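Local coordinates for protein nucleoporin nup120 (Schizosaccharomyces pombe, PDB 4GQ2) that serves as a structural component of the nuclear pore complex, within the npc107-120 complex, at residues P840-Y844 and T865-Y871; T814-K819 and Q876-L880; L896-L901 and L922-K927. All blocks are in the same frame, centred on the assembly; numbering follows the deposited sequence.

All three contacts lie in the C-terminal helical-repeat part of the chain. Contact 1 sits between the other two. Its centre is about 13 Å from that of contact 2 and about 14 Å from that of contact 3. Contacts 2 and 3 have centres about 24 Å apart and do not touch; their nearest atoms are about 8 Å apart. Contacts 1 and 2 share the long loop between helices 856-864 and 881-889. They meet where Ile-841 CD1 packs 3.7 Å from Phe-877 CE2. Contact 3 follows later in the chain. Tyr-899 links it to contact 1: its OH lies 3.3 Å from Thr-866 O, a probable hydrogen bond.

Contact 1 (P840-Y844 and T865-Y871); sequences PIAVY and TTSLVLY
Segment 840-844 is the first turn of helix 840-852. Segment 865-871 is irregular: nearly extended at Thr-866 and Ser-867, then a type I beta turn from Leu-868 to Tyr-871. An ST turn overlaps its start: Val-869 N donates to Ser-867 OG (3.2 Å). The backbones come closest at Pro-840 and Thr-866, with CA atoms 5.4 Å apart. One hydrogen bond joins the segments. Thr-866 OG1, in rotamer t, donates to Pro-840 O at 3.3 Å. That carbonyl also accepts from Tyr-844 N (2.8 Å). Two CH-pi contacts interlock the side chains. Leu-868 CD2 lies 3.5 Å from the Tyr-844 ring centroid, and Ile-841 CG1 lies 4.0 Å from that of Tyr-871, each over a ring face. Apolar packing continues with Ile-841 CD1 to Tyr-871 CD1 (3.4 Å) and Pro-840 CB to Tyr-871 CE2 (3.6 Å). The loop between helices 856-864 and 881-889 thus packs on the start of helix 840-852, within the HEAT-repeat region. Thr-866 and Leu-868 also touch Tyr-899 of helix 895-909, while Ile-841 and Ala-842 touch Thr-814 of helix 812-822.

Contact 2 (T814-K819 and Q876-L880); sequences TELVEK and QFAVL
This is a helix-to-loop contact in the HEAT-repeat region, centred on a glutamate that binds loop backbone. Segment 814-819 lies on helix 812-822. Segment 876-880 ends the loop before helix 881-889, and its last three residues have helical phi/psi. The CA atoms are nearest at Glu-818 and Phe-877, 7.3 Å apart. Glu-818 points toward the loop, with chi1 in t and chi2 at -98°. Its carboxylate lies at the edge of the Phe-877 ring. The Phe-877 side chain, chi1 in m, approaches the helix with CE1 4.1 Å from Thr-814 CG2 and 4.2 Å from Glu-815 CG. It also touches Ile-841 of helix 840-852. Val-879 packs beside the same carboxylate, with CG2 3.3 Å from Glu-818 OE2. A water extends the polar link. It donates to Glu-818 OE1 (2.9 Å) and Gln-876 O (3.2 Å), and accepts from Lys-819 NZ (3.1 Å) and Ala-878 N (3.2 Å). The direct bond runs from Val-879 N to Glu-818 OE2, 3.0 Å long with an N-H...acceptor angle of 155°.

Contact 3 (L896-L901 and L922-K927); sequences LSCYYL and LADASK
Segment 896-901 is regular helix, part of helix 895-909. Segment 922-927 lies at the C-terminal end of helix 913-925; Lys-927 has non-helical phi/psi of -60/137. The two backbones are closest at Ser-897 and Ala-923, where the CA atoms are only 4.2 Å apart. Leu-922 points toward the first helix. Its CB sits over a face of the Tyr-900 ring, 4.2 Å from the centroid and 22° off the normal, a CH-pi contact. Tyr-900 adopts rotamer m, with chi2 at -36°. Ala-923 occupies the tightest point. Its small CB packs 3.7 Å from Tyr-900 CB and 4.5 Å from Leu-901 CB. Its carbonyl accepts a hydrogen bond from Ser-897 OG, 2.6 Å from Ala-923 O, with the serine in rotamer m. The small side chains of Ser-897 and Ala-923 are consistent with this close approach. The two helices follow each other in the chain and run broadly antiparallel, forming a helical hairpin of the alpha-solenoid type. Helix 932-949 packs on it, with Ile-938 touching Ala-923. Ser-926 points toward segment 896-901, and its OG donates to Leu-922 O one turn earlier (2.8 Å). The same OG lies at the edge of the Tyr-900 ring, 3.2 Å from Tyr-900 CE2, and 3.8 Å from Leu-896 CD1. A water accepts from Ser-897 N and donates to Ser-926 O, both at 2.8 Å. At Lys-927 the CG atom lies 3.6 Å from Ser-897 OG. The side chain then folds back over its own helix end, and Lys-927 NZ forms a salt bridge with Asp-924 OD1 at 2.8 Å.

Contact 1 (P840-Y844 and T865-Y871)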
loop_
_atom_site.group_PDB
_atom_site.type_symbol
_atom_site.label_atom_id
_atom_site.label_comp_id
_atom_site.label_asym_id
_atom_site.label_seq_id
_atom_site.Cartn_x
_atom_site.Cartn_y
_atom_site.Cartn_z
ATOM N N PRO A 840 27.406 -3.859 -3.849
ATOM C CA PRO A 840 27.936 -3.193 -2.659
ATOM C C PRO A 840 27.106 -2.015 -2.150
ATOM O O PRO A 840 26.850 -1.934 -0.951
ATOM C CB PRO A 840 29.332 -2.749 -3.108
ATOM C CG PRO A 840 29.741 -3.823 -4.069
ATOM C CD PRO A 840 28.479 -4.188 -4.810
ATOM N N ILE A 841 26.681 -1.122 -3.039
ATOM C CA ILE A 841 25.811 0.003 -2.647
ATOM C C ILE A 841 24.523 -0.490 -1.962
ATOM O O ILE A 841 24.077 0.094 -0.973
ATOM C CB ILE A 841 25.481 0.923 -3.849
ATOM C CG1 ILE A 841 26.766 1.556 -4.393
ATOM C CG2 ILE A 841 24.491 2.024 -3.463
ATOM C CD1 ILE A 841 26.605 2.231 -5.736
ATOM N N ALA A 842 23.950 -1.574 -2.486
ATOM C CA ALA A 842 22.726 -2.152 -1.950
ATOM C C ALA A 842 22.955 -2.680 -0.548
ATOM O O ALA A 842 22.194 -2.372 0.375
ATOM C CB ALA A 842 22.215 -3.263 -2.866
ATOM N N VAL A 843 24.019 -3.461 -0.398
ATOM C CA VAL A 843 24.374 -4.064 0.877
ATOM C C VAL A 843 24.688 -2.984 1.924
ATOM O O VAL A 843 24.243 -3.071 3.074
ATOM C CB VAL A 843 25.526 -5.086 0.713
ATOM C CG1 VAL A 843 25.837 -5.777 2.040
ATOM C CG2 VAL A 843 25.153 -6.138 -0.335
ATOM N N TYR A 844 25.414 -1.950 1.504
ATOM C CA TYR A 844 25.710 -0.808 2.356
ATOM C C TYR A 844 24.407 -0.156 2.810
ATOM O O TYR A 844 24.255 0.228 3.979
ATOM C CB TYR A 844 26.596 0.201 1.607
ATOM C CG TYR A 844 26.809 1.505 2.343
ATOM C CD1 TYR A 844 27.671 1.577 3.435
ATOM C CD2 TYR A 844 26.145 2.670 1.952
ATOM C CE1 TYR A 844 27.872 2.770 4.114
ATOM C CE2 TYR A 844 26.338 3.868 2.634
ATOM C CZ TYR A 844 27.205 3.906 3.714
ATOM O OH TYR A 844 27.398 5.075 4.409
ATOM N N THR A 865 30.392 -7.414 5.031
ATOM C CA THR A 865 30.304 -8.273 3.850
ATOM C C THR A 865 30.257 -7.435 2.578
ATOM O O THR A 865 29.971 -7.946 1.499
ATOM C CB THR A 865 29.094 -9.229 3.905
ATOM O OG1 THR A 865 27.893 -8.463 4.023
ATOM C CG2 THR A 865 29.199 -10.179 5.105
ATOM N N THR A 866 30.530 -6.140 2.715
ATOM C CA THR A 866 30.587 -5.232 1.570
ATOM C C THR A 866 31.680 -4.187 1.747
ATOM O O THR A 866 32.289 -4.082 2.813
ATOM C CB THR A 866 29.240 -4.519 1.313
ATOM O OG1 THR A 866 29.302 -3.828 0.059
ATOM C CG2 THR A 866 28.924 -3.505 2.407
ATOM N N SER A 867 31.912 -3.414 0.690
ATOM C CA SER A 867 32.888 -2.338 0.694
ATOM C C SER A 867 32.449 -1.267 -0.294
ATOM O O SER A 867 31.870 -1.579 -1.331
ATOM C CB SER A 867 34.263 -2.875 0.295
ATOM O OG SER A 867 35.233 -1.846 0.324
ATOM N N LEU A 868 32.728 -0.011 0.034
ATOM C CA LEU A 868 32.477 1.113 -0.862
ATOM C C LEU A 868 33.726 1.512 -1.684
ATOM O O LEU A 868 33.771 2.578 -2.296
ATOM C CB LEU A 868 31.955 2.303 -0.053
ATOM C CG LEU A 868 30.459 2.665 -0.055
ATOM C CD1 LEU A 868 29.534 1.537 -0.482
ATOM C CD2 LEU A 868 30.036 3.225 1.289
ATOM N N VAL A 869 34.722 0.632 -1.712
ATOM C CA VAL A 869 36.028 0.924 -2.327
ATOM C C VAL A 869 35.952 1.371 -3.799
ATOM O O VAL A 869 36.750 2.197 -4.245
ATOM C CB VAL A 869 37.016 -0.252 -2.105
ATOM C CG1 VAL A 869 38.008 -0.402 -3.249
ATOM C CG2 VAL A 869 37.739 -0.075 -0.781
ATOM N N LEU A 870 34.974 0.851 -4.534
ATOM C CA LEU A 870 34.815 1.188 -5.947
ATOM C C LEU A 870 33.842 2.343 -6.198
ATOM O O LEU A 870 33.514 2.639 -7.345
ATOM C CB LEU A 870 34.405 -0.054 -6.754
ATOM C CG LEU A 870 35.365 -1.252 -6.682
ATOM C CD1 LEU A 870 34.755 -2.512 -7.289
ATOM C CD2 LEU A 870 36.710 -0.926 -7.324
ATOM N N TYR A 871 33.415 3.020 -5.135
ATOM C CA TYR A 871 32.319 3.989 -5.232
ATOM C C TYR A 871 32.628 5.368 -4.635
ATOM O O TYR A 871 31.723 6.116 -4.263
ATOM C CB TYR A 871 31.021 3.374 -4.656
ATOM C CG TYR A 871 30.674 2.047 -5.304
ATOM C CD1 TYR A 871 29.928 1.999 -6.475
ATOM C CD2 TYR A 871 31.146 0.845 -4.780
ATOM C CE1 TYR A 871 29.634 0.791 -7.095
ATOM C CE2 TYR A 871 30.864 -0.367 -5.392
ATOM C CZ TYR A 871 30.106 -0.390 -6.549
ATOM O OH TYR A 871 29.818 -1.592 -7.162
#

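Contact 2 (T814-K819 and Q876-L880)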
loop_
_atom_site.group_PDB
_atom_site.type_symbol
_atom_site.label_atom_id
_atom_site.label_comp_id
_atom_site.label_asym_id
_atom_site.label_seq_id
_atom_site.Cartn_x
_atom_site.Cartn_y
_atom_site.Cartn_z
ATOM N N THR A 814 17.362 -0.402 -5.537
ATOM C CA THR A 814 18.340 0.397 -4.817
ATOM C C THR A 814 18.003 1.879 -4.924
ATOM O O THR A 814 17.990 2.587 -3.915
ATOM C CB THR A 814 19.767 0.128 -5.305
ATOM O OG1 THR A 814 20.043 -1.278 -5.223
ATOM C CG2 THR A 814 20.757 0.881 -4.450
ATOM N N GLU A 815 17.704 2.325 -6.141
ATOM C CA GLU A 815 17.349 3.717 -6.405
ATOM C C GLU A 815 16.141 4.164 -5.588
ATOM O O GLU A 815 16.194 5.183 -4.907
ATOM C CB GLU A 815 17.073 3.930 -7.894
ATOM C CG GLU A 815 18.309 3.848 -8.786
ATOM C CD GLU A 815 18.001 4.102 -10.256
ATOM O OE1 GLU A 815 16.843 4.445 -10.590
ATOM O OE2 GLU A 815 18.924 3.958 -11.085
ATOM N N LEU A 816 15.055 3.396 -5.654
ATOM C CA LEU A 816 13.838 3.787 -4.959
ATOM C C LEU A 816 14.036 3.772 -3.445
ATOM O O LEU A 816 13.725 4.764 -2.773
ATOM C CB LEU A 816 12.634 2.930 -5.386
ATOM C CG LEU A 816 11.330 3.175 -4.618
ATOM C CD1 LEU A 816 10.922 4.643 -4.689
ATOM C CD2 LEU A 816 10.215 2.272 -5.136
ATOM N N VAL A 817 14.573 2.668 -2.925
ATOM C CA VAL A 817 14.817 2.523 -1.481
ATOM C C VAL A 817 15.786 3.587 -0.953
ATOM O O VAL A 817 15.579 4.141 0.144
ATOM C CB VAL A 817 15.317 1.105 -1.115
ATOM C CG1 VAL A 817 15.673 1.013 0.359
ATOM C CG2 VAL A 817 14.262 0.063 -1.456
ATOM N N GLU A 818 16.814 3.893 -1.745
ATOM C CA GLU A 818 17.809 4.898 -1.364
ATOM C C GLU A 818 17.144 6.259 -1.165
ATOM O O GLU A 818 17.438 6.956 -0.194
ATOM C CB GLU A 818 18.947 4.971 -2.394
ATOM C CG GLU A 818 20.214 5.665 -1.905
ATOM C CD GLU A 818 20.321 7.122 -2.329
ATOM O OE1 GLU A 818 19.470 7.597 -3.110
ATOM O OE2 GLU A 818 21.271 7.800 -1.887
ATOM N N LYS A 819 16.224 6.613 -2.061
ATOM C CA LYS A 819 15.481 7.872 -1.944
ATOM C C LYS A 819 14.557 7.886 -0.735
ATOM O O LYS A 819 14.446 8.900 -0.033
ATOM C CB LYS A 819 14.687 8.163 -3.213
ATOM C CG LYS A 819 15.521 8.687 -4.370
ATOM C CD LYS A 819 16.089 10.067 -4.064
ATOM C CE LYS A 819 16.777 10.671 -5.277
ATOM N NZ LYS A 819 17.783 9.747 -5.868
ATOM N N GLN A 876 25.420 9.505 -8.194
ATOM C CA GLN A 876 23.968 9.271 -8.169
ATOM C C GLN A 876 23.311 9.114 -6.790
ATOM O O GLN A 876 22.133 9.485 -6.612
ATOM C CB GLN A 876 23.611 8.062 -9.040
ATOM C CG GLN A 876 22.163 8.077 -9.509
ATOM C CD GLN A 876 21.693 6.746 -10.061
ATOM O OE1 GLN A 876 20.833 6.089 -9.472
ATOM N NE2 GLN A 876 22.242 6.346 -11.202
ATOM N N PHE A 877 24.064 8.568 -5.833
ATOM C CA PHE A 877 23.525 8.228 -4.522
ATOM C C PHE A 877 24.065 9.131 -3.433
ATOM O O PHE A 877 25.234 9.040 -3.060
ATOM C CB PHE A 877 23.824 6.772 -4.167
ATOM C CG PHE A 877 23.369 5.785 -5.202
ATOM C CD1 PHE A 877 22.032 5.413 -5.289
ATOM C CD2 PHE A 877 24.279 5.215 -6.085
ATOM C CE1 PHE A 877 21.609 4.497 -6.243
ATOM C CE2 PHE A 877 23.867 4.289 -7.032
ATOM C CZ PHE A 877 22.530 3.929 -7.109
ATOM N N ALA A 878 23.194 9.980 -2.905
ATOM C CA ALA A 878 23.559 10.910 -1.844
ATOM C C ALA A 878 23.918 10.231 -0.516
ATOM O O ALA A 878 24.507 10.874 0.348
ATOM C CB ALA A 878 22.449 11.927 -1.635
ATOM N N VAL A 879 23.563 8.953 -0.340
ATOM C CA VAL A 879 23.983 8.223 0.873
ATOM C C VAL A 879 25.499 8.025 0.907
ATOM O O VAL A 879 26.060 7.745 1.954
ATOM C CB VAL A 879 23.292 6.841 1.063
ATOM C CG1 VAL A 879 21.855 7.005 1.521
ATOM C CG2 VAL A 879 23.378 5.984 -0.196
ATOM N N LEU A 880 26.151 8.175 -0.245
ATOM C CA LEU A 880 27.597 7.983 -0.362
ATOM C C LEU A 880 28.408 9.231 -0.003
ATOM O O LEU A 880 29.635 9.167 0.063
ATOM C CB LEU A 880 27.970 7.500 -1.769
ATOM C CG LEU A 880 27.378 6.183 -2.283
ATOM C CD1 LEU A 880 28.032 5.778 -3.596
ATOM C CD2 LEU A 880 27.533 5.069 -1.262
HETATM O O HOH W 1 20.272 10.159 -4.116
#

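Contact 3 (L896-L901 and L922-K927)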
loop_
_atom_site.group_PDB
_atom_site.type_symbol
_atom_site.label_atom_id
_atom_site.label_comp_id
_atom_site.label_asym_id
_atom_site.label_seq_id
_atom_site.Cartn_x
_atom_site.Cartn_y
_atom_site.Cartn_z
ATOM N N LEU A 896 39.984 1.208 1.520
ATOM C CA LEU A 896 39.494 0.275 2.533
ATOM C C LEU A 896 39.457 0.974 3.877
ATOM O O LEU A 896 38.422 0.979 4.545
ATOM C CB LEU A 896 40.356 -0.994 2.625
ATOM C CG LEU A 896 39.633 -2.355 2.706
ATOM C CD1 LEU A 896 40.494 -3.419 3.379
ATOM C CD2 LEU A 896 38.272 -2.272 3.389
ATOM N N SER A 897 40.586 1.578 4.253
ATOM C CA SER A 897 40.705 2.318 5.511
ATOM C C SER A 897 39.678 3.435 5.614
ATOM O O SER A 897 39.054 3.607 6.671
ATOM C CB SER A 897 42.116 2.892 5.673
ATOM O OG SER A 897 43.037 1.880 6.035
ATOM N N CYS A 898 39.508 4.187 4.520
ATOM C CA CYS A 898 38.511 5.266 4.448
ATOM C C CYS A 898 37.110 4.752 4.774
ATOM O O CYS A 898 36.364 5.382 5.530
ATOM C CB CYS A 898 38.516 5.915 3.060
ATOM S SG CYS A 898 39.940 6.984 2.733
ATOM N N TYR A 899 36.776 3.600 4.197
ATOM C CA TYR A 899 35.508 2.928 4.425
ATOM C C TYR A 899 35.368 2.567 5.902
ATOM O O TYR A 899 34.361 2.907 6.527
ATOM C CB TYR A 899 35.392 1.698 3.507
ATOM C CG TYR A 899 34.165 0.828 3.730
ATOM C CD1 TYR A 899 32.888 1.295 3.419
ATOM C CD2 TYR A 899 34.290 -0.480 4.228
ATOM C CE1 TYR A 899 31.771 0.497 3.610
ATOM C CE2 TYR A 899 33.181 -1.286 4.422
ATOM C CZ TYR A 899 31.922 -0.789 4.116
ATOM O OH TYR A 899 30.808 -1.571 4.306
ATOM N N TYR A 900 36.385 1.915 6.464
ATOM C CA TYR A 900 36.368 1.554 7.889
ATOM C C TYR A 900 36.332 2.772 8.826
ATOM O O TYR A 900 35.684 2.725 9.880
ATOM C CB TYR A 900 37.532 0.622 8.245
ATOM C CG TYR A 900 37.409 -0.792 7.700
ATOM C CD1 TYR A 900 36.170 -1.429 7.610
ATOM C CD2 TYR A 900 38.540 -1.501 7.300
ATOM C CE1 TYR A 900 36.060 -2.725 7.116
ATOM C CE2 TYR A 900 38.442 -2.795 6.812
ATOM C CZ TYR A 900 37.200 -3.401 6.720
ATOM O OH TYR A 900 37.102 -4.682 6.233
ATOM N N LEU A 901 37.019 3.854 8.438
ATOM C CA LEU A 901 36.924 5.138 9.147
ATOM C C LEU A 901 35.492 5.670 9.104
ATOM O O LEU A 901 34.938 6.079 10.131
ATOM C CB LEU A 901 37.862 6.188 8.539
ATOM C CG LEU A 901 38.545 7.244 9.433
ATOM C CD1 LEU A 901 38.786 8.537 8.654
ATOM C CD2 LEU A 901 37.820 7.549 10.742
ATOM N N LEU A 922 40.321 -1.431 12.692
ATOM C CA LEU A 922 40.379 -2.018 11.367
ATOM C C LEU A 922 40.887 -1.007 10.346
ATOM O O LEU A 922 41.700 -1.359 9.493
ATOM C CB LEU A 922 39.024 -2.613 10.960
ATOM C CG LEU A 922 38.876 -4.119 11.234
ATOM C CD1 LEU A 922 37.418 -4.561 11.205
ATOM C CD2 LEU A 922 39.709 -4.940 10.253
ATOM N N ALA A 923 40.434 0.243 10.450
ATOM C CA ALA A 923 40.911 1.316 9.560
ATOM C C ALA A 923 42.422 1.473 9.666
ATOM O O ALA A 923 43.111 1.626 8.655
ATOM C CB ALA A 923 40.215 2.634 9.869
ATOM N N ASP A 924 42.921 1.417 10.901
ATOM C CA ASP A 924 44.353 1.475 11.183
ATOM C C ASP A 924 45.094 0.285 10.562
ATOM O O ASP A 924 46.095 0.468 9.871
ATOM C CB ASP A 924 44.590 1.523 12.694
ATOM C CG ASP A 924 45.848 2.280 13.064
ATOM O OD1 ASP A 924 46.902 2.031 12.435
ATOM O OD2 ASP A 924 45.778 3.125 13.987
ATOM N N ALA A 925 44.583 -0.923 10.801
ATOM C CA ALA A 925 45.158 -2.147 10.240
ATOM C C ALA A 925 45.111 -2.229 8.702
ATOM O O ALA A 925 45.899 -2.963 8.101
ATOM C CB ALA A 925 44.489 -3.370 10.860
ATOM N N SER A 926 44.206 -1.474 8.072
ATOM C CA SER A 926 43.926 -1.616 6.628
ATOM C C SER A 926 44.712 -0.700 5.675
ATOM O O SER A 926 44.564 -0.809 4.454
ATOM C CB SER A 926 42.419 -1.459 6.358
ATOM O OG SER A 926 41.679 -2.538 6.902
ATOM N N LYS A 927 45.527 0.201 6.224
ATOM C CA LYS A 927 46.329 1.127 5.416
ATOM C C LYS A 927 47.278 0.355 4.505
ATOM O O LYS A 927 47.883 -0.635 4.926
ATOM C CB LYS A 927 47.123 2.094 6.301
ATOM C CG LYS A 927 46.294 2.817 7.362
ATOM C CD LYS A 927 47.008 4.035 7.936
ATOM C CE LYS A 927 48.196 3.670 8.819
ATOM N NZ LYS A 927 47.823 3.444 10.244
HETATM O O HOH W 2 43.080 1.083 3.028
#